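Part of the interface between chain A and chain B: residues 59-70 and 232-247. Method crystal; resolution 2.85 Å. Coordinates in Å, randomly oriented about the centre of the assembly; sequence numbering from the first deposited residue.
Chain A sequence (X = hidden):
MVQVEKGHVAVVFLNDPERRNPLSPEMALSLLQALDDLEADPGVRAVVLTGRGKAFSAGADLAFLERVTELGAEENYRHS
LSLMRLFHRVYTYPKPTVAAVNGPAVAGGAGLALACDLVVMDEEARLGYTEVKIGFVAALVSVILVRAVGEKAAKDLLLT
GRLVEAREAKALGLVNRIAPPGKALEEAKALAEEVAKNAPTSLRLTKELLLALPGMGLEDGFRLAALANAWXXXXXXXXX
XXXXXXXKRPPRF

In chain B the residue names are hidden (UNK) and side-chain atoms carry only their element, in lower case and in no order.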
ATOM      1  N   GLY A  59     -23.416  21.077  16.938  1.00 69.45           N
ATOM      2  CA  GLY A  59     -24.297  22.212  16.741  1.00 71.69           C
ATOM      3  C   GLY A  59     -24.212  22.829  15.361  1.00 73.66           C
ATOM      4  O   GLY A  59     -23.283  23.583  15.063  1.00 74.82           O
ATOM      5  N   ALA A  60     -25.189  22.525  14.515  1.00 74.25           N
ATOM      6  CA  ALA A  60     -25.205  23.060  13.161  1.00 75.44           C
ATOM      7  C   ALA A  60     -24.788  24.521  13.125  1.00 75.55           C
ATOM      8  O   ALA A  60     -25.427  25.369  13.737  1.00 76.94           O
ATOM      9  CB  ALA A  60     -26.595  22.904  12.554  1.00 75.76           C
ATOM     10  N   ASP A  61     -23.706  24.811  12.415  1.00 75.87           N
ATOM     11  CA  ASP A  61     -23.244  26.183  12.291  1.00 76.75           C
ATOM     12  C   ASP A  61     -24.050  26.815  11.162  1.00 76.50           C
ATOM     13  O   ASP A  61     -23.630  26.815  10.003  1.00 77.05           O
ATOM     14  CB  ASP A  61     -21.753  26.215  11.950  1.00 79.05           C
ATOM     15  CG  ASP A  61     -21.203  27.625  11.881  1.00 81.25           C
ATOM     16  OD1 ASP A  61     -21.693  28.422  11.052  1.00 81.40           O
ATOM     17  OD2 ASP A  61     -20.278  27.938  12.662  1.00 83.69           O
ATOM     18  N   LEU A  62     -25.220  27.344  11.501  1.00 75.49           N
ATOM     19  CA  LEU A  62     -26.093  27.963  10.513  1.00 73.91           C
ATOM     20  C   LEU A  62     -25.346  29.024   9.715  1.00 73.00           C
ATOM     21  O   LEU A  62     -25.629  29.249   8.536  1.00 73.20           O
ATOM     22  CB  LEU A  62     -27.304  28.581  11.210  1.00 74.10           C
ATOM     23  CG  LEU A  62     -28.010  27.669  12.220  1.00 72.78           C
ATOM     24  CD1 LEU A  62     -29.307  28.324  12.661  1.00 71.73           C
ATOM     25  CD2 LEU A  62     -28.286  26.313  11.597  1.00 72.05           C
ATOM     26  N   ALA A  63     -24.390  29.674  10.366  1.00 71.26           N
ATOM     27  CA  ALA A  63     -23.597  30.699   9.708  1.00 70.77           C
ATOM     28  C   ALA A  63     -22.871  30.055   8.540  1.00 70.35           C
ATOM     29  O   ALA A  63     -22.636  30.684   7.506  1.00 70.35           O
ATOM     30  CB  ALA A  63     -22.593  31.276  10.686  1.00 71.53           C
ATOM     31  N   PHE A  64     -22.534  28.784   8.725  1.00 69.62           N
ATOM     32  CA  PHE A  64     -21.820  27.989   7.739  1.00 68.49           C
ATOM     33  C   PHE A  64     -22.735  27.410   6.666  1.00 68.72           C
ATOM     34  O   PHE A  64     -22.472  27.562   5.470  1.00 69.02           O
ATOM     35  CB  PHE A  64     -21.078  26.855   8.453  1.00 68.26           C
ATOM     36  CG  PHE A  64     -20.474  25.843   7.528  1.00 67.26           C
ATOM     37  CD1 PHE A  64     -19.483  26.209   6.622  1.00 67.13           C
ATOM     38  CD2 PHE A  64     -20.894  24.520   7.563  1.00 66.02           C
ATOM     39  CE1 PHE A  64     -18.917  25.274   5.762  1.00 65.47           C
ATOM     40  CE2 PHE A  64     -20.336  23.579   6.710  1.00 67.29           C
ATOM     41  CZ  PHE A  64     -19.343  23.960   5.805  1.00 66.94           C
ATOM     42  N   LEU A  65     -23.808  26.747   7.087  1.00 68.05           N
ATOM     43  CA  LEU A  65     -24.738  26.149   6.137  1.00 68.23           C
ATOM     44  C   LEU A  65     -25.245  27.169   5.129  1.00 69.08           C
ATOM     45  O   LEU A  65     -25.476  26.846   3.964  1.00 68.79           O
ATOM     46  CB  LEU A  65     -25.922  25.510   6.869  1.00 67.41           C
ATOM     47  CG  LEU A  65     -25.640  24.209   7.631  1.00 68.26           C
ATOM     48  CD1 LEU A  65     -24.575  24.447   8.696  1.00 68.36           C
ATOM     49  CD2 LEU A  65     -26.920  23.691   8.263  1.00 66.29           C
ATOM     50  N   GLU A  66     -25.412  28.407   5.577  1.00 70.62           N
ATOM     51  CA  GLU A  66     -25.899  29.453   4.694  1.00 72.00           C
ATOM     52  C   GLU A  66     -24.918  29.796   3.587  1.00 72.06           C
ATOM     53  O   GLU A  66     -25.315  29.942   2.431  1.00 72.50           O
ATOM     54  CB  GLU A  66     -26.232  30.713   5.495  1.00 73.77           C
ATOM     55  CG  GLU A  66     -27.612  30.687   6.140  1.00 76.34           C
ATOM     56  CD  GLU A  66     -28.743  30.754   5.122  1.00 77.02           C
ATOM     57  OE1 GLU A  66     -28.875  29.823   4.301  1.00 77.88           O
ATOM     58  OE2 GLU A  66     -29.503  31.745   5.143  1.00 78.59           O
ATOM     59  N   ARG A  67     -23.639  29.909   3.939  1.00 71.63           N
ATOM     60  CA  ARG A  67     -22.610  30.264   2.968  1.00 72.03           C
ATOM     61  C   ARG A  67     -22.225  29.100   2.071  1.00 71.38           C
ATOM     62  O   ARG A  67     -22.480  29.115   0.868  1.00 71.15           O
ATOM     63  CB  ARG A  67     -21.352  30.770   3.684  1.00 74.51           C
ATOM     64  CG  ARG A  67     -21.604  31.773   4.808  1.00 78.17           C
ATOM     65  CD  ARG A  67     -22.344  33.017   4.324  1.00 80.72           C
ATOM     66  NE  ARG A  67     -21.482  34.190   4.206  1.00 82.45           N
ATOM     67  CZ  ARG A  67     -21.940  35.433   4.085  1.00 83.20           C
ATOM     68  NH1 ARG A  67     -21.096  36.454   3.979  1.00 82.71           N
ATOM     69  NH2 ARG A  67     -23.249  35.650   4.078  1.00 83.55           N
ATOM     70  N   VAL A  68     -21.609  28.092   2.681  1.00 70.32           N
ATOM     71  CA  VAL A  68     -21.131  26.895   1.997  1.00 68.89           C
ATOM     72  C   VAL A  68     -21.645  26.638   0.578  1.00 68.03           C
ATOM     73  O   VAL A  68     -20.855  26.589  -0.366  1.00 67.59           O
ATOM     74  CB  VAL A  68     -21.390  25.644   2.864  1.00 69.02           C
ATOM     75  CG1 VAL A  68     -22.878  25.431   3.042  1.00 69.38           C
ATOM     76  CG2 VAL A  68     -20.734  24.432   2.236  1.00 69.19           C
ATOM     77  N   THR A  69     -22.954  26.479   0.419  1.00 67.60           N
ATOM     78  CA  THR A  69     -23.523  26.203  -0.900  1.00 68.02           C
ATOM     79  C   THR A  69     -23.270  27.258  -1.964  1.00 67.73           C
ATOM     80  O   THR A  69     -23.677  27.079  -3.111  1.00 67.93           O
ATOM     81  CB  THR A  69     -25.054  25.976  -0.836  1.00 68.82           C
ATOM     82  OG1 THR A  69     -25.663  26.975  -0.005  1.00 69.03           O
ATOM     83  CG2 THR A  69     -25.364  24.586  -0.306  1.00 69.42           C
ATOM     84  N   GLU A  70     -22.604  28.348  -1.601  1.00 67.58           N
ATOM     85  CA  GLU A  70     -22.332  29.409  -2.564  1.00 67.09           C
ATOM     86  C   GLU A  70     -20.848  29.700  -2.768  1.00 65.57           C
ATOM     87  O   GLU A  70     -20.486  30.462  -3.663  1.00 65.49           O
ATOM     88  CB  GLU A  70     -23.043  30.697  -2.143  1.00 69.84           C
ATOM     89  CG  GLU A  70     -24.555  30.594  -2.090  1.00 73.02           C
ATOM     90  CD  GLU A  70     -25.095  30.866  -0.699  1.00 75.56           C
ATOM     91  OE1 GLU A  70     -24.833  31.969  -0.166  1.00 75.95           O
ATOM     92  OE2 GLU A  70     -25.779  29.977  -0.138  1.00 76.92           O
TER
ATOM     93  N   UNK B 232     -18.222  17.370  -2.688  1.00 41.02           N
ATOM     94  CA  UNK B 232     -19.566  17.217  -2.140  1.00 42.70           C
ATOM     95  C   UNK B 232     -20.262  18.566  -1.864  1.00 45.23           C
ATOM     96  O   UNK B 232     -21.491  18.668  -1.899  1.00 44.75           O
ATOM     97  c   UNK B 232     -19.088  17.228   0.350  1.00 40.99           C
ATOM     98  c   UNK B 232     -19.500  16.362  -0.825  1.00 41.66           C
ATOM     99  c   UNK B 232     -20.817  15.674  -0.558  1.00 41.02           C
ATOM    100  N   UNK B 233     -19.472  19.602  -1.607  1.00 47.80           N
ATOM    101  CA  UNK B 233     -20.019  20.918  -1.311  1.00 50.87           C
ATOM    102  C   UNK B 233     -20.550  21.698  -2.510  1.00 52.94           C
ATOM    103  O   UNK B 233     -20.862  22.884  -2.395  1.00 55.02           O
ATOM    104  n   UNK B 233     -16.181  24.909   2.647  1.00 60.24           N
ATOM    105  n   UNK B 233     -17.280  23.103   1.716  1.00 59.78           N
ATOM    106  c   UNK B 233     -19.037  21.485   0.949  1.00 54.50           C
ATOM    107  c   UNK B 233     -18.980  21.750  -0.545  1.00 50.84           C
ATOM    108  c   UNK B 233     -17.720  21.708   1.687  1.00 57.97           C
ATOM    109  n   UNK B 233     -16.204  22.888   3.747  1.00 56.15           N
ATOM    110  c   UNK B 233     -16.558  23.635   2.704  1.00 59.89           C
ATOM    111  N   UNK B 234     -20.670  21.043  -3.657  1.00 53.94           N
ATOM    112  CA  UNK B 234     -21.192  21.727  -4.836  1.00 56.21           C
ATOM    113  C   UNK B 234     -22.230  20.857  -5.508  1.00 55.24           C
ATOM    114  O   UNK B 234     -22.542  21.041  -6.682  1.00 54.89           O
ATOM    115  o   UNK B 234     -18.052  22.998  -7.418  1.00 72.22           O
ATOM    116  c   UNK B 234     -18.960  22.868  -5.222  1.00 65.77           C
ATOM    117  c   UNK B 234     -20.069  22.040  -5.822  1.00 58.73           C
ATOM    118  o   UNK B 234     -16.698  23.402  -5.728  1.00 73.72           O
ATOM    119  c   UNK B 234     -17.823  23.104  -6.193  1.00 70.48           C
ATOM    120  N   UNK B 235     -22.771  19.919  -4.740  1.00 54.82           N
ATOM    121  CA  UNK B 235     -23.772  18.989  -5.240  1.00 55.16           C
ATOM    122  C   UNK B 235     -25.192  19.435  -4.939  1.00 55.73           C
ATOM    123  O   UNK B 235     -25.459  20.046  -3.898  1.00 56.18           O
ATOM    124  c   UNK B 235     -22.153  17.110  -4.847  1.00 56.88           C
ATOM    125  o   UNK B 235     -23.842  17.695  -3.211  1.00 53.99           O
ATOM    126  c   UNK B 235     -23.586  17.610  -4.617  1.00 55.88           C
ATOM    127  N   UNK B 236     -26.105  19.110  -5.848  1.00 54.98           N
ATOM    128  CA  UNK B 236     -27.496  19.474  -5.652  1.00 55.52           C
ATOM    129  C   UNK B 236     -28.081  18.973  -4.339  1.00 55.90           C
ATOM    130  O   UNK B 236     -28.704  19.740  -3.600  1.00 56.99           O
ATOM    131  N   UNK B 237     -27.880  17.693  -4.035  1.00 55.00           N
ATOM    132  CA  UNK B 237     -28.409  17.122  -2.805  1.00 53.81           C
ATOM    133  C   UNK B 237     -28.035  17.957  -1.595  1.00 52.84           C
ATOM    134  O   UNK B 237     -28.833  18.108  -0.674  1.00 53.84           O
ATOM    135  c   UNK B 237     -28.206  14.796  -3.784  1.00 57.61           C
ATOM    136  o   UNK B 237     -28.264  15.304  -4.927  1.00 58.91           O
ATOM    137  o   UNK B 237     -28.366  13.574  -3.566  1.00 57.93           O
ATOM    138  c   UNK B 237     -27.905  15.696  -2.603  1.00 55.72           C
ATOM    139  N   UNK B 238     -26.821  18.497  -1.578  1.00 50.72           N
ATOM    140  CA  UNK B 238     -26.425  19.318  -0.444  1.00 49.17           C
ATOM    141  C   UNK B 238     -27.268  20.577  -0.475  1.00 50.41           C
ATOM    142  O   UNK B 238     -27.757  21.034   0.565  1.00 50.11           O
ATOM    143  c   UNK B 238     -22.987  20.722   0.661  1.00 44.30           C
ATOM    144  c   UNK B 238     -24.726  19.484   1.959  1.00 45.67           C
ATOM    145  c   UNK B 238     -24.463  20.392   0.765  1.00 44.51           C
ATOM    146  c   UNK B 238     -24.948  19.699  -0.511  1.00 46.83           C
ATOM    147  N   UNK B 239     -27.431  21.137  -1.676  1.00 50.04           N
ATOM    148  CA  UNK B 239     -28.235  22.338  -1.858  1.00 49.43           C
ATOM    149  C   UNK B 239     -29.646  22.009  -1.382  1.00 49.40           C
ATOM    150  O   UNK B 239     -30.201  22.711  -0.540  1.00 49.44           O
ATOM    151  c   UNK B 239     -28.254  22.751  -3.325  1.00 49.59           C
ATOM    152  N   UNK B 240     -30.208  20.926  -1.914  1.00 47.90           N
ATOM    153  CA  UNK B 240     -31.546  20.493  -1.537  1.00 48.63           C
ATOM    154  C   UNK B 240     -31.682  20.331  -0.032  1.00 48.76           C
ATOM    155  O   UNK B 240     -32.588  20.880   0.580  1.00 49.81           O
ATOM    156  o   UNK B 240     -34.853  19.677  -0.544  1.00 57.27           O
ATOM    157  o   UNK B 240     -34.766  19.879  -2.732  1.00 56.57           O
ATOM    158  c   UNK B 240     -34.336  19.414  -1.650  1.00 55.32           C
ATOM    159  c   UNK B 240     -31.880  19.162  -2.208  1.00 49.30           C
ATOM    160  c   UNK B 240     -33.132  18.491  -1.669  1.00 51.14           C
ATOM    161  N   UNK B 241     -30.777  19.564   0.558  1.00 48.72           N
ATOM    162  CA  UNK B 241     -30.829  19.332   1.986  1.00 48.78           C
ATOM    163  C   UNK B 241     -30.786  20.588   2.829  1.00 48.61           C
ATOM    164  O   UNK B 241     -31.664  20.804   3.659  1.00 48.89           O
ATOM    165  N   UNK B 242     -29.763  21.412   2.629  1.00 48.91           N
ATOM    166  CA  UNK B 242     -29.616  22.642   3.395  1.00 50.36           C
ATOM    167  C   UNK B 242     -30.858  23.530   3.276  1.00 52.47           C
ATOM    168  O   UNK B 242     -31.230  24.225   4.222  1.00 51.19           O
ATOM    169  c   UNK B 242     -25.803  23.244   2.907  1.00 48.10           C
ATOM    170  c   UNK B 242     -28.362  23.415   2.946  1.00 48.82           C
ATOM    171  c   UNK B 242     -27.118  22.583   3.267  1.00 49.10           C
ATOM    172  c   UNK B 242     -28.295  24.760   3.645  1.00 48.72           C
ATOM    173  N   UNK B 243     -31.502  23.505   2.115  1.00 54.70           N
ATOM    174  CA  UNK B 243     -32.711  24.288   1.929  1.00 57.38           C
ATOM    175  C   UNK B 243     -33.765  23.708   2.863  1.00 58.57           C
ATOM    176  O   UNK B 243     -34.217  24.373   3.802  1.00 58.67           O
ATOM    177  n   UNK B 243     -32.454  23.894  -3.623  1.00 70.80           N
ATOM    178  c   UNK B 243     -33.048  25.666  -1.510  1.00 65.92           C
ATOM    179  c   UNK B 243     -33.212  24.193   0.486  1.00 58.07           C
ATOM    180  n   UNK B 243     -32.268  26.000  -2.698  1.00 69.52           N
ATOM    181  n   UNK B 243     -31.284  25.538  -4.725  1.00 72.79           N
ATOM    182  c   UNK B 243     -32.281  24.781  -0.544  1.00 61.47           C
ATOM    183  c   UNK B 243     -32.002  25.144  -3.680  1.00 71.43           C
ATOM    184  N   UNK B 244     -34.137  22.458   2.593  1.00 58.61           N
ATOM    185  CA  UNK B 244     -35.132  21.742   3.374  1.00 60.63           C
ATOM    186  C   UNK B 244     -34.932  21.949   4.869  1.00 62.14           C
ATOM    187  O   UNK B 244     -35.881  21.895   5.647  1.00 62.48           O
ATOM    188  c   UNK B 244     -35.078  20.258   3.040  1.00 61.10           C
ATOM    189  N   UNK B 245     -33.693  22.190   5.273  1.00 63.67           N
ATOM    190  CA  UNK B 245     -33.402  22.412   6.678  1.00 65.27           C
ATOM    191  C   UNK B 245     -33.841  23.813   7.065  1.00 67.12           C
ATOM    192  O   UNK B 245     -34.429  24.015   8.128  1.00 68.75           O
ATOM    193  c   UNK B 245     -31.909  22.225   6.938  1.00 63.69           C
ATOM    194  c   UNK B 245     -30.730  24.217   9.942  1.00 62.63           C
ATOM    195  c   UNK B 245     -30.651  23.230  10.924  1.00 63.08           C
ATOM    196  c   UNK B 245     -31.408  21.600   9.312  1.00 63.66           C
ATOM    197  c   UNK B 245     -30.992  21.918  10.610  1.00 64.61           C
ATOM    198  c   UNK B 245     -31.487  22.578   8.328  1.00 62.70           C
ATOM    199  c   UNK B 245     -31.148  23.885   8.654  1.00 62.34           C
ATOM    200  N   UNK B 246     -33.561  24.780   6.196  1.00 69.15           N
ATOM    201  CA  UNK B 246     -33.943  26.164   6.448  1.00 70.94           C
ATOM    202  C   UNK B 246     -35.404  26.414   6.096  1.00 72.10           C
ATOM    203  O   UNK B 246     -35.871  27.548   6.124  1.00 73.02           O
ATOM    204  c   UNK B 246     -29.172  27.767   7.405  1.00 70.27           C
ATOM    205  c   UNK B 246     -33.050  27.126   5.659  1.00 70.32           C
ATOM    206  c   UNK B 246     -31.572  27.743   7.596  1.00 69.56           C
ATOM    207  c   UNK B 246     -31.693  27.338   6.272  1.00 70.28           C
ATOM    208  c   UNK B 246     -30.323  27.958   8.165  1.00 70.30           C
ATOM    209  c   UNK B 246     -29.279  27.363   6.083  1.00 69.67           C
ATOM    210  c   UNK B 246     -30.536  27.150   5.524  1.00 70.77           C
ATOM    211  N   UNK B 247     -36.117  25.348   5.758  1.00 73.03           N
ATOM    212  CA  UNK B 247     -37.531  25.437   5.420  1.00 73.63           C
ATOM    213  C   UNK B 247     -38.270  24.431   6.277  1.00 74.44           C
ATOM    214  O   UNK B 247     -39.406  24.055   5.981  1.00 74.45           O
ATOM    215  c   UNK B 247     -37.759  25.116   3.948  1.00 73.99           C
ATOM    216  c   UNK B 247     -37.563  26.293   3.030  1.00 74.96           C
ATOM    217  o   UNK B 247     -38.337  25.059   1.155  1.00 74.87           O
ATOM    218  o   UNK B 247     -36.580  26.364   0.875  1.00 77.06           O
ATOM    219  c   UNK B 247     -37.489  25.874   1.582  1.00 76.19           C
TER

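Position 232 carries three carbons, one bearing the other two, and reaches nothing on chain A: Val B232. At 233 three carbons lead to a nitrogen and then a carbon holding two more nitrogens, lying against Phe A64 and Val A68, so this is Arg B233. Its CG lies 3.6 Å from Val A68 CG2, and its NH1 sits 3.9 Å from Phe A64 CZ, at the edge of that ring, while the ring tip lies over a face of the guanidinium. NE and NH2 find their hydrogen bonds elsewhere in the structure, and CG and NH1 pack against chain A.

Position 234 has three carbons, the third with two oxygens, its CA-to-CB bond directed away from chain A: Glu B234. Position 235 has one carbon bearing an oxygen and a carbon, out of reach of the partner. It is Thr B235, the N-cap of the helix that follows; its OG1 donates to Val B232 O at 2.9 Å and accepts a weak capping bond from the backbone N of position 238. At 236 there are no side-chain atoms, hence Gly B236. Position 237, two carbons with two oxygens on the second, is Asp B237, also clear of chain A.

Four carbons forked at the second, near Thr A69, mark 238 as Leu B238; its CG approaches Thr A69 CG2 to 4.4 Å. At 239 a single carbon sits where the chains run close, beside Thr A69: Ala B239, whose CA is 4.0 Å from Thr A69 CG2. Position 240, three carbons ending in two oxygens, is Glu B240, out of reach. Position 241 has no side chain; it is Gly B241, and a CB there would be crowded by Asp B237 O, within its own helix.

At 242 four carbons fork at the first, with one arm two carbons long, and touch Leu A65, Val A68 and Thr A69: Ile B242. Its CD1 lies 3.5 Å from Thr A69 CG2 and 3.7 Å from Val A68 CG1, while its CG2 lies 3.5 Å from Leu A65 O. Position 243 repeats the pattern of three carbons, a nitrogen and a carbon with two nitrogens, but its CA-to-CB bond is directed away from chain A: Arg B243. Position 244 has one carbon, remote from the partner: Ala B244.

At 245 one carbon and a six-carbon ring lie against Leu A62 and Leu A65: Phe B245. Leu A65 CD2 covers one face of the ring, and Leu A62 CD2 comes within 3.6 Å of CE1. The same atoms recur at 246, against Leu A62, Leu A65 and Glu A66: Phe B246, with CE2 3.9 Å from Leu A65 CB and 3.1 Å from Glu A66 OE1. Position 247, three carbons ending in two oxygens, is Glu B247, beyond reach.

The contact works by shape and apolar packing, with no hydrogen bond between the stretches. The helices cross at 135° with axes 10.3 Å apart at closest approach. Positions 238, 242, 245 and 246 turn toward chain A in a helical rhythm, and Leu A65 meets the last three. The rule to read is simple: bury isoleucine against leucine and valine, extend the patch with aromatic rings, and let charged groups lie against rings: the Arg B233 guanidinium faces the tip of Phe A64, and Glu A66 CD lies over a face of Phe B246.

Chain B 232-247: VRETGDLAEGIRAFFE
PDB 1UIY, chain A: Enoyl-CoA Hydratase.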